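Peptidoglycan synthase activator LpoP (Pseudomonas aeruginosa, PDB 6W5Q) is a lipoprotein that probably activates a peptidoglycan synthase in cell wall assembly, and is represented by its globular C-terminal domain. Local coordinates at residues Q42-Y53 / R74-L85; A87-E98 / A106-K114. All coordinates share one frame; numbering follows the deposited sequence.

How the contacts relate
The C-terminal domain of LpoP illustrates how an all-helical repeat fold is built from neighbours in sequence. Contact 1 closes before contact 2 opens, and their centres lie about 16 Å apart. Contact 1 joins the turn between helix 31-44 and helix 49-61 to the turn between helix 65-78 and helix 83-99; contact 2 pairs helix 83-99 with the last helix, 103-114. Helix 83-99 therefore serves both. The two meet directly where Leu76 CD2 packs 3.3 Å from Trp90 CE2 and where Tyr53 borders Gly88 and Leu92. Helix is added to helix in series, as in tetratricopeptide-repeat proteins, and contact 2 packs the last helix onto the domain.

Contact 1: Q42-Y53 / R74-L85; sequences QRIAPREPQVLY and RGLSYANGRPAL. With SO4 (sulfate ion), chain I.
Arg74 NH2 donates to Gln42 OE1 at 3.1 Å in a nearly straight bond (166°) and, weakly, to a water that also accepts from Gln42 NE2; the two side chains approach from opposite directions with amide and guanidinium nearly coplanar. Arg74 NH1 donates to Tyr78 OH within its own segment. Partners lying in the guanidinium plane thus fix the rotation of Arg74, and Leu52 CD2 rests over one of its faces. Tyr78 is clamped in turn: Arg47 CG lies over one face in a CH-pi contact, 4.0 Å from the ring centroid, and the carbonyl oxygen of Arg74 lies over the other. With CG anti to the backbone N (chi1 -169°) and a bend at chi2, Arg47 runs across the ring and makes a weak bond from NH2 to Tyr78 O. Gly75, lacking a side chain, makes room for Leu52 CB, 3.8 Å from Gly75 CA, and Leu52 CD1 also touches that CA. Pro49 CB packs 3.8 Å from Leu85 CD2. Glu48 OE1 caps Gln50 N at 2.9 Å with its anti lone pair and also forms a longer salt bridge, 3.6 Å, to Arg82 NH1, the carboxylate and guanidinium planes steeply inclined. Helices 49-53 and 74-78 run nearly antiparallel, 158° between directions, the helical-hairpin pairing characteristic of tetratricopeptide repeats.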
loop_
_atom_site.group_PDB
_atom_site.type_symbol
_atom_site.label_atom_id
_atom_site.label_comp_id
_atom_site.label_asym_id
_atom_site.label_seq_id
_atom_site.Cartn_x
_atom_site.Cartn_y
_atom_site.Cartn_z
ATOM N N GLN A 42 -11.285 -0.474 -4.911
ATOM C CA GLN A 42 -11.740 0.671 -4.118
ATOM C C GLN A 42 -13.188 1.050 -4.395
ATOM O O GLN A 42 -13.842 1.640 -3.531
ATOM C CB GLN A 42 -10.872 1.887 -4.384
ATOM C CG GLN A 42 -9.452 1.746 -3.961
ATOM C CD GLN A 42 -8.821 3.096 -3.749
ATOM O OE1 GLN A 42 -9.142 3.796 -2.796
ATOM N NE2 GLN A 42 -7.939 3.485 -4.654
ATOM N N ARG A 43 -13.701 0.774 -5.596
ATOM C CA ARG A 43 -15.112 1.049 -5.857
ATOM C C ARG A 43 -16.017 0.204 -4.968
ATOM O O ARG A 43 -17.127 0.631 -4.619
ATOM C CB ARG A 43 -15.428 0.804 -7.326
ATOM C CG ARG A 43 -14.749 1.782 -8.272
ATOM C CD ARG A 43 -14.838 1.276 -9.710
ATOM N NE ARG A 43 -16.211 1.229 -10.206
ATOM C CZ ARG A 43 -16.567 0.617 -11.329
ATOM N NH1 ARG A 43 -15.637 0.005 -12.055
ATOM N NH2 ARG A 43 -17.836 0.625 -11.734
ATOM N N ILE A 44 -15.559 -0.990 -4.596
ATOM C CA ILE A 44 -16.281 -1.858 -3.669
ATOM C C ILE A 44 -15.949 -1.521 -2.220
ATOM O O ILE A 44 -16.826 -1.520 -1.353
ATOM C CB ILE A 44 -15.949 -3.331 -3.986
ATOM C CG1 ILE A 44 -16.384 -3.690 -5.407
ATOM C CG2 ILE A 44 -16.568 -4.260 -2.964
ATOM C CD1 ILE A 44 -15.259 -4.270 -6.231
ATOM N N ALA A 45 -14.691 -1.240 -1.923
ATOM C CA ALA A 45 -14.232 -1.088 -0.543
ATOM C C ALA A 45 -13.344 0.137 -0.468
ATOM O O ALA A 45 -12.112 0.031 -0.417
ATOM C CB ALA A 45 -13.504 -2.348 -0.083
ATOM N N PRO A 46 -13.940 1.338 -0.476
ATOM C CA PRO A 46 -13.124 2.566 -0.507
ATOM C C PRO A 46 -12.310 2.795 0.761
ATOM O O PRO A 46 -11.421 3.655 0.756
ATOM C CB PRO A 46 -14.168 3.673 -0.697
ATOM C CG PRO A 46 -15.396 3.123 -0.013
ATOM C CD PRO A 46 -15.374 1.631 -0.264
ATOM N N ARG A 47 -12.578 2.049 1.832
ATOM C CA ARG A 47 -11.998 2.298 3.149
ATOM C C ARG A 47 -11.197 1.094 3.638
ATOM O O ARG A 47 -10.882 1.001 4.828
ATOM C CB ARG A 47 -13.117 2.666 4.140
ATOM C CG ARG A 47 -12.698 3.207 5.516
ATOM C CD ARG A 47 -13.222 2.316 6.662
ATOM N NE ARG A 47 -12.776 2.756 7.989
ATOM C CZ ARG A 47 -11.880 2.118 8.745
ATOM N NH1 ARG A 47 -11.546 2.601 9.938
ATOM N NH2 ARG A 47 -11.325 0.992 8.317
ATOM N N GLU A 48 -10.867 0.154 2.743
ATOM C CA GLU A 48 -10.155 -1.054 3.134
ATOM C C GLU A 48 -8.651 -0.779 3.147
ATOM O O GLU A 48 -8.061 -0.594 2.070
ATOM C CB GLU A 48 -10.494 -2.210 2.198
ATOM C CG GLU A 48 -9.709 -3.514 2.430
ATOM C CD GLU A 48 -9.721 -4.015 3.874
ATOM O OE1 GLU A 48 -8.709 -3.817 4.590
ATOM O OE2 GLU A 48 -10.732 -4.622 4.289
ATOM N N PRO A 49 -8.004 -0.739 4.308
ATOM C CA PRO A 49 -6.552 -0.477 4.315
ATOM C C PRO A 49 -5.748 -1.549 3.597
ATOM O O PRO A 49 -4.689 -1.243 3.032
ATOM C CB PRO A 49 -6.209 -0.403 5.805
ATOM C CG PRO A 49 -7.404 -0.976 6.532
ATOM C CD PRO A 49 -8.592 -0.798 5.651
ATOM N N GLN A 50 -6.221 -2.795 3.580
ATOM C CA GLN A 50 -5.473 -3.830 2.877
ATOM C C GLN A 50 -5.461 -3.578 1.374
ATOM O O GLN A 50 -4.462 -3.866 0.702
ATOM C CB GLN A 50 -6.041 -5.213 3.206
ATOM C CG GLN A 50 -5.568 -5.760 4.565
ATOM C CD GLN A 50 -4.511 -6.843 4.428
ATOM O OE1 GLN A 50 -3.681 -6.795 3.517
ATOM N NE2 GLN A 50 -4.538 -7.833 5.329
ATOM N N VAL A 51 -6.530 -3.005 0.833
ATOM C CA VAL A 51 -6.505 -2.609 -0.569
ATOM C C VAL A 51 -5.461 -1.528 -0.782
ATOM O O VAL A 51 -4.647 -1.598 -1.714
ATOM C CB VAL A 51 -7.896 -2.143 -1.026
ATOM C CG1 VAL A 51 -7.812 -1.551 -2.429
ATOM C CG2 VAL A 51 -8.857 -3.292 -1.009
ATOM N N LEU A 52 -5.466 -0.514 0.088
ATOM C CA LEU A 52 -4.524 0.600 -0.033
ATOM C C LEU A 52 -3.086 0.128 0.138
ATOM O O LEU A 52 -2.177 0.595 -0.566
ATOM C CB LEU A 52 -4.885 1.683 0.992
ATOM C CG LEU A 52 -6.268 2.258 0.655
ATOM C CD1 LEU A 52 -6.788 3.212 1.677
ATOM C CD2 LEU A 52 -6.249 2.930 -0.707
ATOM N N TYR A 53 -2.870 -0.827 1.046
ATOM C CA TYR A 53 -1.543 -1.399 1.238
ATOM C C TYR A 53 -0.989 -1.984 -0.058
ATOM O O TYR A 53 0.162 -1.725 -0.432
ATOM C CB TYR A 53 -1.603 -2.471 2.321
ATOM C CG TYR A 53 -0.285 -3.175 2.518
ATOM C CD1 TYR A 53 0.729 -2.584 3.267
ATOM C CD2 TYR A 53 -0.055 -4.430 1.965
ATOM C CE1 TYR A 53 1.944 -3.225 3.463
ATOM C CE2 TYR A 53 1.153 -5.081 2.152
ATOM C CZ TYR A 53 2.151 -4.472 2.904
ATOM O OH TYR A 53 3.357 -5.106 3.093
ATOM N N ARG A 74 -2.824 7.155 3.598
ATOM C CA ARG A 74 -4.273 7.078 3.698
ATOM C C ARG A 74 -4.702 5.733 4.283
ATOM O O ARG A 74 -5.528 5.685 5.197
ATOM C CB ARG A 74 -4.913 7.335 2.325
ATOM C CG ARG A 74 -6.413 7.546 2.403
ATOM C CD ARG A 74 -6.953 8.335 1.221
ATOM N NE ARG A 74 -6.808 7.621 -0.039
ATOM C CZ ARG A 74 -7.698 6.752 -0.508
ATOM N NH1 ARG A 74 -8.803 6.467 0.187
ATOM N NH2 ARG A 74 -7.480 6.157 -1.670
ATOM N N GLY A 75 -4.159 4.628 3.771
ATOM C CA GLY A 75 -4.470 3.327 4.359
ATOM C C GLY A 75 -4.262 3.307 5.861
ATOM O O GLY A 75 -5.089 2.775 6.611
ATOM N N LEU A 76 -3.180 3.935 6.319
ATOM C CA LEU A 76 -2.872 4.006 7.745
ATOM C C LEU A 76 -4.021 4.608 8.546
ATOM O O LEU A 76 -4.388 4.088 9.601
ATOM C CB LEU A 76 -1.597 4.824 7.928
ATOM C CG LEU A 76 -0.668 4.658 9.111
ATOM C CD1 LEU A 76 -0.415 3.205 9.441
ATOM C CD2 LEU A 76 0.616 5.341 8.732
ATOM N N SER A 77 -4.628 5.687 8.052
ATOM C CA SER A 77 -5.737 6.283 8.789
ATOM C C SER A 77 -6.934 5.337 8.934
ATOM O O SER A 77 -7.787 5.563 9.801
ATOM C CB SER A 77 -6.165 7.588 8.116
ATOM O OG SER A 77 -6.452 7.401 6.748
ATOM N N TYR A 78 -7.029 4.294 8.111
ATOM C CA TYR A 78 -8.109 3.320 8.206
ATOM C C TYR A 78 -7.666 2.056 8.927
ATOM O O TYR A 78 -8.474 1.147 9.128
ATOM C CB TYR A 78 -8.630 2.934 6.812
ATOM C CG TYR A 78 -8.934 4.064 5.841
ATOM C CD1 TYR A 78 -9.312 5.324 6.281
ATOM C CD2 TYR A 78 -8.868 3.846 4.470
ATOM C CE1 TYR A 78 -9.596 6.343 5.375
ATOM C CE2 TYR A 78 -9.151 4.843 3.564
ATOM C CZ TYR A 78 -9.510 6.094 4.019
ATOM O OH TYR A 78 -9.786 7.088 3.109
ATOM N N ALA A 79 -6.398 1.971 9.284
ATOM C CA ALA A 79 -5.792 0.773 9.833
ATOM C C ALA A 79 -5.818 0.749 11.352
ATOM O O ALA A 79 -5.119 -0.069 11.948
ATOM C CB ALA A 79 -4.345 0.653 9.332
ATOM N N ASN A 80 -6.606 1.620 11.983
ATOM C CA ASN A 80 -6.578 1.750 13.436
ATOM C C ASN A 80 -6.940 0.437 14.113
ATOM O O ASN A 80 -7.909 -0.228 13.739
ATOM C CB ASN A 80 -7.525 2.856 13.886
ATOM C CG ASN A 80 -6.801 4.161 14.139
ATOM O OD1 ASN A 80 -5.682 4.368 13.656
ATOM N ND2 ASN A 80 -7.428 5.051 14.910
ATOM N N GLY A 81 -6.141 0.062 15.110
ATOM C CA GLY A 81 -6.323 -1.211 15.781
ATOM C C GLY A 81 -6.014 -2.400 14.896
ATOM O O GLY A 81 -6.683 -3.436 14.995
ATOM N N ARG A 82 -5.029 -2.265 14.008
ATOM C CA ARG A 82 -4.585 -3.351 13.134
ATOM C C ARG A 82 -3.066 -3.288 13.055
ATOM O O ARG A 82 -2.493 -2.882 12.039
ATOM C CB ARG A 82 -5.241 -3.245 11.753
ATOM C CG ARG A 82 -6.771 -3.162 11.819
ATOM C CD ARG A 82 -7.436 -3.231 10.463
ATOM N NE ARG A 82 -7.395 -4.572 9.880
ATOM C CZ ARG A 82 -8.057 -4.936 8.782
ATOM N NH1 ARG A 82 -8.828 -4.061 8.137
ATOM N NH2 ARG A 82 -7.949 -6.177 8.329
ATOM N N PRO A 83 -2.377 -3.705 14.127
ATOM C CA PRO A 83 -0.959 -3.331 14.280
ATOM C C PRO A 83 -0.037 -3.928 13.236
ATOM O O PRO A 83 0.878 -3.240 12.762
ATOM C CB PRO A 83 -0.608 -3.840 15.689
ATOM C CG PRO A 83 -1.933 -4.098 16.365
ATOM C CD PRO A 83 -2.879 -4.479 15.273
ATOM N N ALA A 84 -0.231 -5.199 12.880
ATOM C CA ALA A 84 0.584 -5.806 11.832
ATOM C C ALA A 84 0.475 -5.018 10.538
ATOM O O ALA A 84 1.472 -4.819 9.838
ATOM C CB ALA A 84 0.157 -7.256 11.612
ATOM N N LEU A 85 -0.727 -4.540 10.222
ATOM C CA LEU A 85 -0.947 -3.814 8.976
ATOM C C LEU A 85 -0.355 -2.414 9.043
ATOM O O LEU A 85 0.200 -1.918 8.057
ATOM C CB LEU A 85 -2.445 -3.760 8.680
ATOM C CG LEU A 85 -2.896 -3.121 7.364
ATOM C CD1 LEU A 85 -2.057 -3.594 6.200
ATOM C CD2 LEU A 85 -4.366 -3.430 7.109
HETATM S S SO4 I . -16.637 -2.077 -14.436
HETATM O O1 SO4 I . -15.341 -1.941 -15.106
HETATM O O2 SO4 I . -17.401 -0.839 -14.457
HETATM O O3 SO4 I . -17.426 -3.142 -15.056
HETATM O O4 SO4 I . -16.408 -2.417 -13.041
HETATM O O HOH W 1 -6.167 5.691 -4.432
#

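Contact 2: A87-E98 / A106-K114; sequences AGLWELIAQARE and AALARQKAK. With SO4 (sulfate ion), chain J.
Helices 87-98 and 106-114 run almost exactly antiparallel, 173° between directions with axes 7.8 Å apart, an antiparallel helical hairpin, as in tetratricopeptide repeats, at the C-terminal end of the domain. Small residues permit this closeness: Ala94 CB and Ala109 CB meet at 3.9 Å, and Ala113 CB touches Trp90 CB. Alongside runs a salt-bridge network centred on Arg110, a knob set among Glu91, Ala94, Gln95 and Glu98. Its chain, extended from CG to NE, carries the guanidinium over Ala94 CB, which lies beneath the middle of one face. Arg110 grips Glu91 side-on, NE to OE1 and NH2 to OE2, both at 2.9 Å. End-on, Arg110 NH1 reaches Glu98 OE2 at 2.7 Å and Arg110 NH2 reaches Glu98 OE1, both oxygens met from above the carboxylate plane. Two carboxylates share one guanidinium, probably leaving a net negative charge that Lys114 would partly offset; poorly ordered, it lies at long salt-bridge distance, Lys114 NZ 4.0 Å from Glu91 OE1. Arg97 instead turns to Asp102 and Glu69. Beyond the alanines Lys112 lies across the indole, CD 3.6 Å from the centroid of the six-membered ring of Trp90, and its NZ donates to O4 of a sulfate ion at 2.9 Å.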
loop_
_atom_site.group_PDB
_atom_site.type_symbol
_atom_site.label_atom_id
_atom_site.label_comp_id
_atom_site.label_asym_id
_atom_site.label_seq_id
_atom_site.Cartn_x
_atom_site.Cartn_y
_atom_site.Cartn_z
ATOM N N ALA A 87 2.243 -1.532 10.878
ATOM C CA ALA A 87 3.675 -1.780 10.714
ATOM C C ALA A 87 4.032 -1.925 9.239
ATOM O O ALA A 87 4.988 -1.309 8.752
ATOM C CB ALA A 87 4.089 -3.035 11.495
ATOM N N GLY A 88 3.266 -2.737 8.510
ATOM C CA GLY A 88 3.508 -2.872 7.081
ATOM C C GLY A 88 3.426 -1.547 6.346
ATOM O O GLY A 88 4.298 -1.215 5.538
ATOM N N LEU A 89 2.378 -0.768 6.617
ATOM C CA LEU A 89 2.198 0.508 5.920
ATOM C C LEU A 89 3.339 1.482 6.247
ATOM O O LEU A 89 3.871 2.154 5.350
ATOM C CB LEU A 89 0.818 1.101 6.266
ATOM C CG LEU A 89 -0.411 0.417 5.606
ATOM C CD1 LEU A 89 -1.688 0.620 6.400
ATOM C CD2 LEU A 89 -0.651 0.875 4.140
ATOM N N TRP A 90 3.769 1.538 7.513
ATOM C CA TRP A 90 4.879 2.429 7.842
ATOM C C TRP A 90 6.156 2.030 7.102
ATOM O O TRP A 90 6.881 2.898 6.601
ATOM C CB TRP A 90 5.119 2.462 9.349
ATOM C CG TRP A 90 4.221 3.411 10.078
ATOM C CD1 TRP A 90 3.350 3.101 11.085
ATOM C CD2 TRP A 90 4.110 4.836 9.876
ATOM N NE1 TRP A 90 2.704 4.240 11.517
ATOM C CE2 TRP A 90 3.156 5.315 10.798
ATOM C CE3 TRP A 90 4.730 5.747 9.010
ATOM C CZ2 TRP A 90 2.796 6.661 10.873
ATOM C CZ3 TRP A 90 4.365 7.092 9.086
ATOM C CH2 TRP A 90 3.404 7.531 10.008
ATOM N N GLU A 91 6.443 0.723 7.017
ATOM C CA GLU A 91 7.605 0.276 6.250
ATOM C C GLU A 91 7.503 0.713 4.792
ATOM O O GLU A 91 8.488 1.164 4.204
ATOM C CB GLU A 91 7.766 -1.245 6.339
ATOM C CG GLU A 91 8.861 -1.775 5.417
ATOM C CD GLU A 91 10.248 -1.163 5.714
ATOM O OE1 GLU A 91 10.504 -0.765 6.878
ATOM O OE2 GLU A 91 11.091 -1.077 4.781
ATOM N N LEU A 92 6.310 0.604 4.201
ATOM C CA LEU A 92 6.095 1.138 2.860
ATOM C C LEU A 92 6.368 2.635 2.807
ATOM O O LEU A 92 6.942 3.139 1.836
ATOM C CB LEU A 92 4.659 0.863 2.408
ATOM C CG LEU A 92 4.404 -0.363 1.534
ATOM C CD1 LEU A 92 4.937 -1.636 2.195
ATOM C CD2 LEU A 92 2.899 -0.475 1.198
ATOM N N ILE A 93 5.935 3.371 3.826
ATOM C CA ILE A 93 6.156 4.816 3.834
ATOM C C ILE A 93 7.648 5.128 3.940
ATOM O O ILE A 93 8.154 6.030 3.264
ATOM C CB ILE A 93 5.344 5.458 4.976
ATOM C CG1 ILE A 93 3.848 5.335 4.682
ATOM C CG2 ILE A 93 5.774 6.910 5.217
ATOM C CD1 ILE A 93 2.961 5.685 5.840
ATOM N N ALA A 94 8.367 4.381 4.787
ATOM C CA ALA A 94 9.816 4.514 4.890
ATOM C C ALA A 94 10.476 4.305 3.537
ATOM O O ALA A 94 11.372 5.057 3.138
ATOM C CB ALA A 94 10.366 3.504 5.902
ATOM N N GLN A 95 10.048 3.268 2.819
ATOM C CA GLN A 95 10.669 2.957 1.539
ATOM C C GLN A 95 10.357 4.018 0.511
ATOM O O GLN A 95 11.203 4.331 -0.333
ATOM C CB GLN A 95 10.209 1.588 1.061
ATOM C CG GLN A 95 10.591 0.486 2.001
ATOM C CD GLN A 95 10.297 -0.855 1.420
ATOM O OE1 GLN A 95 10.385 -1.879 2.110
ATOM N NE2 GLN A 95 9.930 -0.874 0.138
ATOM N N ALA A 96 9.160 4.601 0.590
ATOM C CA ALA A 96 8.800 5.694 -0.308
ATOM C C ALA A 96 9.579 6.974 0.012
ATOM O O ALA A 96 9.927 7.733 -0.900
ATOM C CB ALA A 96 7.292 5.941 -0.231
ATOM N N ARG A 97 9.833 7.260 1.302
ATOM C CA ARG A 97 10.664 8.423 1.628
ATOM C C ARG A 97 12.082 8.228 1.123
ATOM O O ARG A 97 12.673 9.148 0.546
ATOM C CB ARG A 97 10.693 8.683 3.139
ATOM C CG ARG A 97 9.324 8.909 3.768
ATOM C CD ARG A 97 8.631 10.082 3.137
ATOM N NE ARG A 97 9.527 11.203 2.911
ATOM C CZ ARG A 97 9.153 12.344 2.346
ATOM N NH1 ARG A 97 7.903 12.503 1.949
ATOM N NH2 ARG A 97 10.029 13.326 2.178
ATOM N N GLU A 98 12.639 7.033 1.355
ATOM C CA GLU A 98 13.980 6.684 0.885
ATOM C C GLU A 98 14.149 6.954 -0.606
ATOM O O GLU A 98 15.146 7.543 -1.039
ATOM C CB GLU A 98 14.252 5.201 1.172
ATOM C CG GLU A 98 14.733 4.917 2.564
ATOM C CD GLU A 98 14.964 3.437 2.836
ATOM O OE1 GLU A 98 14.290 2.579 2.211
ATOM O OE2 GLU A 98 15.821 3.135 3.691
ATOM N N ALA A 106 12.485 8.445 6.393
ATOM C CA ALA A 106 12.469 6.992 6.319
ATOM C C ALA A 106 12.802 6.354 7.671
ATOM O O ALA A 106 12.202 5.343 8.055
ATOM C CB ALA A 106 13.447 6.537 5.241
ATOM N N ALA A 107 13.775 6.909 8.397
ATOM C CA ALA A 107 14.107 6.361 9.709
ATOM C C ALA A 107 12.989 6.631 10.701
ATOM O O ALA A 107 12.688 5.794 11.558
ATOM C CB ALA A 107 15.419 6.958 10.223
ATOM N N LEU A 108 12.371 7.804 10.593
ATOM C CA LEU A 108 11.299 8.165 11.497
ATOM C C LEU A 108 10.083 7.300 11.248
ATOM O O LEU A 108 9.316 7.022 12.172
ATOM C CB LEU A 108 10.957 9.649 11.321
ATOM C CG LEU A 108 12.040 10.622 11.810
ATOM C CD1 LEU A 108 11.652 12.064 11.557
ATOM C CD2 LEU A 108 12.294 10.411 13.293
ATOM N N ALA A 109 9.897 6.866 10.003
ATOM C CA ALA A 109 8.770 5.999 9.689
ATOM C C ALA A 109 9.027 4.591 10.190
ATOM O O ALA A 109 8.135 3.967 10.769
ATOM C CB ALA A 109 8.506 6.002 8.185
ATOM N N ARG A 110 10.255 4.090 10.005
ATOM C CA ARG A 110 10.596 2.765 10.506
ATOM C C ARG A 110 10.556 2.730 12.019
ATOM O O ARG A 110 10.385 1.656 12.606
ATOM C CB ARG A 110 11.986 2.348 10.028
ATOM C CG ARG A 110 12.114 2.245 8.534
ATOM C CD ARG A 110 13.172 1.230 8.109
ATOM N NE ARG A 110 12.931 0.799 6.729
ATOM C CZ ARG A 110 13.453 1.391 5.660
ATOM N NH1 ARG A 110 14.273 2.430 5.811
ATOM N NH2 ARG A 110 13.156 0.940 4.442
ATOM N N GLN A 111 10.741 3.891 12.661
ATOM C CA GLN A 111 10.588 3.987 14.111
ATOM C C GLN A 111 9.141 3.754 14.530
ATOM O O GLN A 111 8.880 3.133 15.569
ATOM C CB GLN A 111 11.047 5.358 14.597
ATOM C CG GLN A 111 12.337 5.387 15.339
ATOM C CD GLN A 111 12.493 6.676 16.123
ATOM O OE1 GLN A 111 11.555 7.470 16.225
ATOM N NE2 GLN A 111 13.673 6.887 16.687
ATOM N N LYS A 112 8.186 4.267 13.739
ATOM C CA LYS A 112 6.771 4.103 14.064
ATOM C C LYS A 112 6.295 2.695 13.776
ATOM O O LYS A 112 5.380 2.205 14.443
ATOM C CB LYS A 112 5.915 5.111 13.290
ATOM C CG LYS A 112 6.498 6.490 13.285
ATOM C CD LYS A 112 5.577 7.548 12.753
ATOM C CE LYS A 112 6.296 8.906 12.817
ATOM N NZ LYS A 112 5.684 9.935 11.942
ATOM N N ALA A 113 6.889 2.042 12.780
ATOM C CA ALA A 113 6.557 0.654 12.509
ATOM C C ALA A 113 6.963 -0.240 13.675
ATOM O O ALA A 113 6.278 -1.226 13.968
ATOM C CB ALA A 113 7.232 0.209 11.209
ATOM N N LYS A 114 8.050 0.108 14.370
ATOM C CA LYS A 114 8.596 -0.746 15.419
ATOM C C LYS A 114 7.897 -0.546 16.753
ATOM O O LYS A 114 7.912 -1.458 17.587
ATOM C CB LYS A 114 10.106 -0.507 15.576
ATOM C CG LYS A 114 11.010 -1.341 14.633
ATOM C CD LYS A 114 10.455 -1.430 13.200
ATOM C CE LYS A 114 11.526 -1.679 12.141
ATOM N NZ LYS A 114 11.083 -1.155 10.805
HETATM S S SO4 J . 2.371 11.091 11.462
HETATM O O1 SO4 J . 3.392 11.433 10.466
HETATM O O2 SO4 J . 1.606 12.290 11.800
HETATM O O3 SO4 J . 1.456 10.086 10.918
HETATM O O4 SO4 J . 2.987 10.546 12.674
#